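Local coordinates for adhesin (Streptococcus sanguinis SK1 = NCTC 7863, PDB 6VT2), which probably attaches the bacterium to host cells by binding sialylated glycans through its two SigLec-like modules, at residues L166-V180 with T183-T197. Residues are numbered along the deposited sequence; the frame is centred on the assembly and turned at random. Where two conformers were deposited one is given.
With CA (calcium ion), chain I.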
loop_
_atom_site.group_PDB
_atom_site.type_symbol
_atom_site.label_atom_id
_atom_site.label_comp_id
_atom_site.label_asym_id
_atom_site.label_seq_id
_atom_site.Cartn_x
_atom_site.Cartn_y
_atom_site.Cartn_z
ATOM N N LEU A 166 4.085 9.908 -17.148
ATOM C CA LEU A 166 3.412 10.512 -18.313
ATOM C C LEU A 166 3.334 12.029 -18.099
ATOM O O LEU A 166 3.423 12.450 -16.959
ATOM C CB LEU A 166 2.029 9.875 -18.505
ATOM C CG LEU A 166 1.991 8.402 -18.919
ATOM C CD1 LEU A 166 0.558 7.945 -19.134
ATOM C CD2 LEU A 166 2.782 8.146 -20.180
ATOM N N PRO A 167 3.201 12.872 -19.148
ATOM C CA PRO A 167 3.004 14.303 -18.938
ATOM C C PRO A 167 1.861 14.590 -17.941
ATOM O O PRO A 167 0.930 13.885 -17.899
ATOM C CB PRO A 167 2.687 14.872 -20.319
ATOM C CG PRO A 167 3.253 13.866 -21.295
ATOM C CD PRO A 167 3.256 12.535 -20.574
ATOM N N ALA A 168 1.981 15.614 -17.112
ATOM C CA ALA A 168 0.931 16.010 -16.152
ATOM C C ALA A 168 -0.215 16.642 -16.910
ATOM O O ALA A 168 -1.322 16.663 -16.405
ATOM C CB ALA A 168 1.515 16.998 -15.168
ATOM N N THR A 169 0.077 17.123 -18.099
ATOM C CA THR A 169 -0.956 17.746 -18.947
ATOM C C THR A 169 -1.760 16.655 -19.683
ATOM O O THR A 169 -2.631 17.017 -20.433
ATOM C CB THR A 169 -0.239 18.778 -19.820
ATOM O OG1 THR A 169 1.103 18.309 -19.885
ATOM C CG2 THR A 169 -0.210 20.140 -19.171
ATOM N N SER A 170 -1.398 15.376 -19.508
ATOM C CA SER A 170 -2.081 14.253 -20.173
ATOM C C SER A 170 -3.503 14.174 -19.632
ATOM O O SER A 170 -3.668 14.398 -18.454
ATOM C CB SER A 170 -1.391 12.937 -19.992
ATOM O OG SER A 170 -0.043 12.993 -20.376
ATOM N N THR A 171 -4.463 13.948 -20.510
ATOM C CA THR A 171 -5.872 13.816 -20.104
ATOM C C THR A 171 -6.253 12.359 -20.281
ATOM O O THR A 171 -5.544 11.681 -20.859
ATOM C CB THR A 171 -6.766 14.821 -20.823
ATOM O OG1 THR A 171 -6.740 14.594 -22.221
ATOM C CG2 THR A 171 -6.338 16.247 -20.559
ATOM N N TYR A 172 -7.275 11.918 -19.589
ATOM C CA TYR A 172 -7.714 10.522 -19.590
ATOM C C TYR A 172 -9.211 10.469 -19.848
ATOM O O TYR A 172 -9.880 11.247 -19.243
ATOM C CB TYR A 172 -7.422 9.927 -18.232
ATOM C CG TYR A 172 -5.963 9.935 -17.913
ATOM C CD1 TYR A 172 -5.352 11.028 -17.336
ATOM C CD2 TYR A 172 -5.166 8.875 -18.251
ATOM C CE1 TYR A 172 -4.011 11.030 -17.025
ATOM C CE2 TYR A 172 -3.808 8.896 -18.016
ATOM C CZ TYR A 172 -3.222 9.964 -17.378
ATOM O OH TYR A 172 -1.888 9.948 -17.130
ATOM N N SER A 173 -9.658 9.596 -20.729
ATOM C CA SER A 173 -11.079 9.369 -21.002
ATOM C C SER A 173 -11.323 7.867 -20.840
ATOM O O SER A 173 -10.532 7.142 -21.277
ATOM C CB SER A 173 -11.415 9.841 -22.343
ATOM O OG SER A 173 -12.769 9.665 -22.648
ATOM N N VAL A 174 -12.402 7.464 -20.193
ATOM C CA VAL A 174 -12.754 6.056 -20.060
ATOM C C VAL A 174 -14.089 5.852 -20.749
ATOM O O VAL A 174 -15.049 6.580 -20.483
ATOM C CB VAL A 174 -12.845 5.627 -18.589
ATOM C CG1 VAL A 174 -13.185 4.127 -18.493
ATOM C CG2 VAL A 174 -11.599 5.962 -17.874
ATOM N N SER A 175 -14.154 4.863 -21.610
ATOM C CA SER A 175 -15.382 4.609 -22.337
ATOM C C SER A 175 -16.336 3.784 -21.484
ATOM O O SER A 175 -16.018 3.379 -20.356
ATOM C CB SER A 175 -15.107 3.855 -23.627
ATOM O OG SER A 175 -14.783 2.499 -23.355
ATOM N N GLU A 176 -17.491 3.475 -22.084
ATOM C CA GLU A 176 -18.531 2.732 -21.389
ATOM C C GLU A 176 -18.077 1.354 -20.943
ATOM O O GLU A 176 -18.663 0.816 -19.995
ATOM C CB GLU A 176 -19.762 2.616 -22.301
ATOM C CG GLU A 176 -20.411 3.957 -22.649
ATOM C CD GLU A 176 -19.660 4.746 -23.737
ATOM O OE1 GLU A 176 -18.542 4.351 -24.127
ATOM O OE2 GLU A 176 -20.200 5.768 -24.204
ATOM N N ASN A 177 -17.075 0.769 -21.599
ATOM C CA ASN A 177 -16.578 -0.565 -21.294
ATOM C C ASN A 177 -15.190 -0.555 -20.674
ATOM O O ASN A 177 -14.545 -1.614 -20.578
ATOM C CB ASN A 177 -16.597 -1.441 -22.548
ATOM C CG ASN A 177 -15.532 -1.066 -23.544
ATOM O OD1 ASN A 177 -14.878 -0.061 -23.402
ATOM N ND2 ASN A 177 -15.330 -1.903 -24.527
ATOM N N GLY A 178 -14.716 0.617 -20.238
ATOM C CA GLY A 178 -13.430 0.665 -19.585
ATOM C C GLY A 178 -12.212 0.902 -20.472
ATOM O O GLY A 178 -11.097 0.923 -19.947
ATOM N N THR A 179 -12.402 1.129 -21.773
ATOM C CA THR A 179 -11.294 1.467 -22.640
ATOM C C THR A 179 -10.782 2.838 -22.249
ATOM O O THR A 179 -11.551 3.804 -22.183
ATOM C CB THR A 179 -11.735 1.495 -24.085
ATOM O OG1 THR A 179 -12.278 0.239 -24.484
ATOM C CG2 THR A 179 -10.521 1.765 -24.990
ATOM N N VAL A 180 -9.466 2.946 -22.064
ATOM C CA VAL A 180 -8.891 4.188 -21.603
ATOM C C VAL A 180 -8.184 4.857 -22.763
ATOM O O VAL A 180 -7.374 4.237 -23.453
ATOM C CB VAL A 180 -7.923 3.947 -20.453
ATOM C CG1 VAL A 180 -7.132 5.276 -20.160
ATOM C CG2 VAL A 180 -8.666 3.516 -19.223
ATOM N N THR A 183 -4.669 11.181 -23.665
ATOM C CA THR A 183 -4.396 12.176 -24.697
ATOM C C THR A 183 -3.209 12.971 -24.206
ATOM O O THR A 183 -3.296 13.585 -23.216
ATOM C CB THR A 183 -5.592 13.071 -24.986
ATOM O OG1 THR A 183 -6.658 12.241 -25.420
ATOM C CG2 THR A 183 -5.348 14.094 -26.066
ATOM N N TYR A 184 -2.120 12.909 -24.932
ATOM C CA TYR A 184 -0.940 13.683 -24.587
ATOM C C TYR A 184 -1.229 15.095 -24.985
ATOM O O TYR A 184 -2.047 15.479 -25.720
ATOM C CB TYR A 184 0.262 13.100 -25.299
ATOM C CG TYR A 184 0.478 11.740 -24.769
ATOM C CD1 TYR A 184 0.659 11.506 -23.431
ATOM C CD2 TYR A 184 0.371 10.696 -25.631
ATOM C CE1 TYR A 184 0.763 10.227 -22.956
ATOM C CE2 TYR A 184 0.542 9.420 -25.180
ATOM C CZ TYR A 184 0.725 9.178 -23.846
ATOM O OH TYR A 184 0.864 7.917 -23.400
ATOM N N PRO A 185 -0.394 16.191 -24.446
ATOM C CA PRO A 185 -0.594 17.625 -24.737
ATOM C C PRO A 185 -0.597 17.988 -26.204
ATOM O O PRO A 185 -1.188 18.987 -26.606
ATOM C CB PRO A 185 0.590 18.290 -24.011
ATOM C CG PRO A 185 1.048 17.339 -23.007
ATOM C CD PRO A 185 0.647 15.953 -23.457
ATOM N N ASP A 186 0.028 17.204 -27.051
ATOM C CA ASP A 186 -0.017 17.467 -28.478
ATOM C C ASP A 186 -1.189 16.837 -29.195
ATOM O O ASP A 186 -1.281 16.942 -30.411
ATOM C CB ASP A 186 1.325 17.028 -29.103
ATOM C CG ASP A 186 1.468 15.563 -29.217
ATOM O OD1 ASP A 186 0.762 14.830 -28.478
ATOM O OD2 ASP A 186 2.263 15.100 -30.053
ATOM N N GLY A 187 -2.108 16.237 -28.463
ATOM C CA GLY A 187 -3.279 15.622 -29.094
ATOM C C GLY A 187 -3.052 14.211 -29.573
ATOM O O GLY A 187 -3.981 13.595 -29.954
ATOM N N SER A 188 -1.844 13.683 -29.450
ATOM C CA SER A 188 -1.597 12.276 -29.793
ATOM C C SER A 188 -2.104 11.443 -28.606
ATOM O O SER A 188 -2.260 11.933 -27.541
ATOM C CB SER A 188 -0.175 12.010 -30.161
ATOM O OG SER A 188 0.671 12.150 -29.084
ATOM N N THR A 189 -2.371 10.180 -28.857
ATOM C CA THR A 189 -3.014 9.368 -27.819
ATOM C C THR A 189 -2.359 8.002 -27.645
ATOM O O THR A 189 -1.613 7.556 -28.464
ATOM C CB THR A 189 -4.494 9.136 -28.161
ATOM O OG1 THR A 189 -4.571 8.379 -29.362
ATOM C CG2 THR A 189 -5.303 10.396 -28.348
ATOM N N ASP A 190 -2.655 7.404 -26.518
ATOM C CA ASP A 190 -2.439 5.985 -26.285
ATOM C C ASP A 190 -3.788 5.439 -25.848
ATOM O O ASP A 190 -4.606 6.169 -25.279
ATOM C CB ASP A 190 -1.382 5.756 -25.266
ATOM C CG ASP A 190 -0.017 5.672 -25.862
ATOM O OD1 ASP A 190 0.139 4.976 -26.880
ATOM O OD2 ASP A 190 0.906 6.251 -25.287
ATOM N N THR A 191 -4.001 4.155 -26.098
ATOM C CA THR A 191 -5.199 3.454 -25.653
ATOM C C THR A 191 -4.819 2.291 -24.753
ATOM O O THR A 191 -3.833 1.573 -25.001
ATOM C CB THR A 191 -5.981 2.909 -26.847
ATOM O OG1 THR A 191 -6.406 3.987 -27.724
ATOM C CG2 THR A 191 -7.205 2.133 -26.377
ATOM N N ILE A 192 -5.551 2.129 -23.655
ATOM C CA ILE A 192 -5.420 0.934 -22.833
ATOM C C ILE A 192 -6.729 0.175 -22.957
ATOM O O ILE A 192 -7.788 0.721 -22.649
ATOM C CB ILE A 192 -5.108 1.281 -21.381
ATOM C CG1 ILE A 192 -3.885 2.183 -21.270
ATOM C CG2 ILE A 192 -4.818 -0.030 -20.603
ATOM C CD1 ILE A 192 -3.571 2.519 -19.851
ATOM N N ALA A 193 -6.659 -1.060 -23.458
ATOM C CA ALA A 193 -7.852 -1.826 -23.772
ATOM C C ALA A 193 -8.569 -2.213 -22.504
ATOM O O ALA A 193 -7.945 -2.422 -21.450
ATOM C CB ALA A 193 -7.505 -3.094 -24.536
ATOM N N ALA A 194 -9.887 -2.308 -22.653
ATOM C CA ALA A 194 -10.773 -2.678 -21.546
ATOM C C ALA A 194 -10.333 -3.951 -20.850
ATOM O O ALA A 194 -10.437 -4.057 -19.629
ATOM C CB ALA A 194 -12.193 -2.840 -22.055
ATOM N N ALA A 195 -9.797 -4.910 -21.593
ATOM C CA ALA A 195 -9.323 -6.143 -20.967
ATOM C C ALA A 195 -8.236 -5.871 -19.947
ATOM O O ALA A 195 -8.058 -6.641 -18.987
ATOM C CB ALA A 195 -8.824 -7.107 -22.050
ATOM N N GLN A 196 -7.492 -4.780 -20.111
ATOM C CA GLN A 196 -6.444 -4.462 -19.160
ATOM C C GLN A 196 -6.877 -3.454 -18.105
ATOM O O GLN A 196 -6.052 -3.033 -17.299
ATOM C CB GLN A 196 -5.212 -3.925 -19.904
ATOM C CG GLN A 196 -4.366 -4.982 -20.531
ATOM C CD GLN A 196 -5.070 -5.745 -21.604
ATOM O OE1 GLN A 196 -5.452 -5.188 -22.645
ATOM N NE2 GLN A 196 -5.265 -7.041 -21.367
ATOM N N THR A 197 -8.143 -3.035 -18.081
ATOM C CA THR A 197 -8.556 -2.069 -17.091
ATOM C C THR A 197 -9.656 -2.568 -16.176
ATOM O O THR A 197 -9.688 -2.151 -15.022
ATOM C CB THR A 197 -9.024 -0.774 -17.751
ATOM O OG1 THR A 197 -10.174 -1.038 -18.537
ATOM C CG2 THR A 197 -7.912 -0.246 -18.682
HETATM CA CA CA I . 2.600 5.612 -27.028
HETATM O O HOH W 1 -10.924 -1.840 -25.306
HETATM O O HOH W 2 2.421 4.748 -29.197
HETATM O O HOH W 3 2.556 3.244 -26.388
HETATM O O HOH W 4 4.668 4.629 -27.552
#
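Val180 and Ile192 sit side by side on one face of neighbouring antiparallel strands, with CB to CB at 4.0 Å. With CG1 of Val180 anti to the backbone N (chi1 170°), CG2 is the methyl that meets CG2 of Thr197, and the same valine packs on Val155 of helix 149-162. At the other end of the contact, CD of Pro167 and CD2 of Leu166 approach the Tyr184 ring obliquely from the same side, while Ser170 OG lies at the ring edge, 3.5 Å from CD1. CD of Pro185 rests on CB of Pro167, the two rings crossing at about a right angle. Strand 180-183 is the middle of a three-stranded antiparallel sheet within the Atypical Rib domain that follows the first SigLec-like module. One hydrogen-bonded pair lies on each side of it: Thr171 with Thr183 sets its register against 171-174, Val180 with Ile192 against 189-192, where Val180 N reaches Ile192 O nearly straight at 178°. Beyond this pair, Thr197 OG1 donates to Gly178 O at 2.6 Å, from above the carbonyl plane. Asn177 OD1 forms an Asx turn, accepting from both N and OG1 of Thr179; a water links that OG1 to Ala194 N. At the calcium edge, Tyr184 OH donates to the anti lone pair of Asp190 OD2 at 2.5 Å, steadying a carboxylate that grips calcium with both oxygens, alongside Thr128, Tyr131 and three waters.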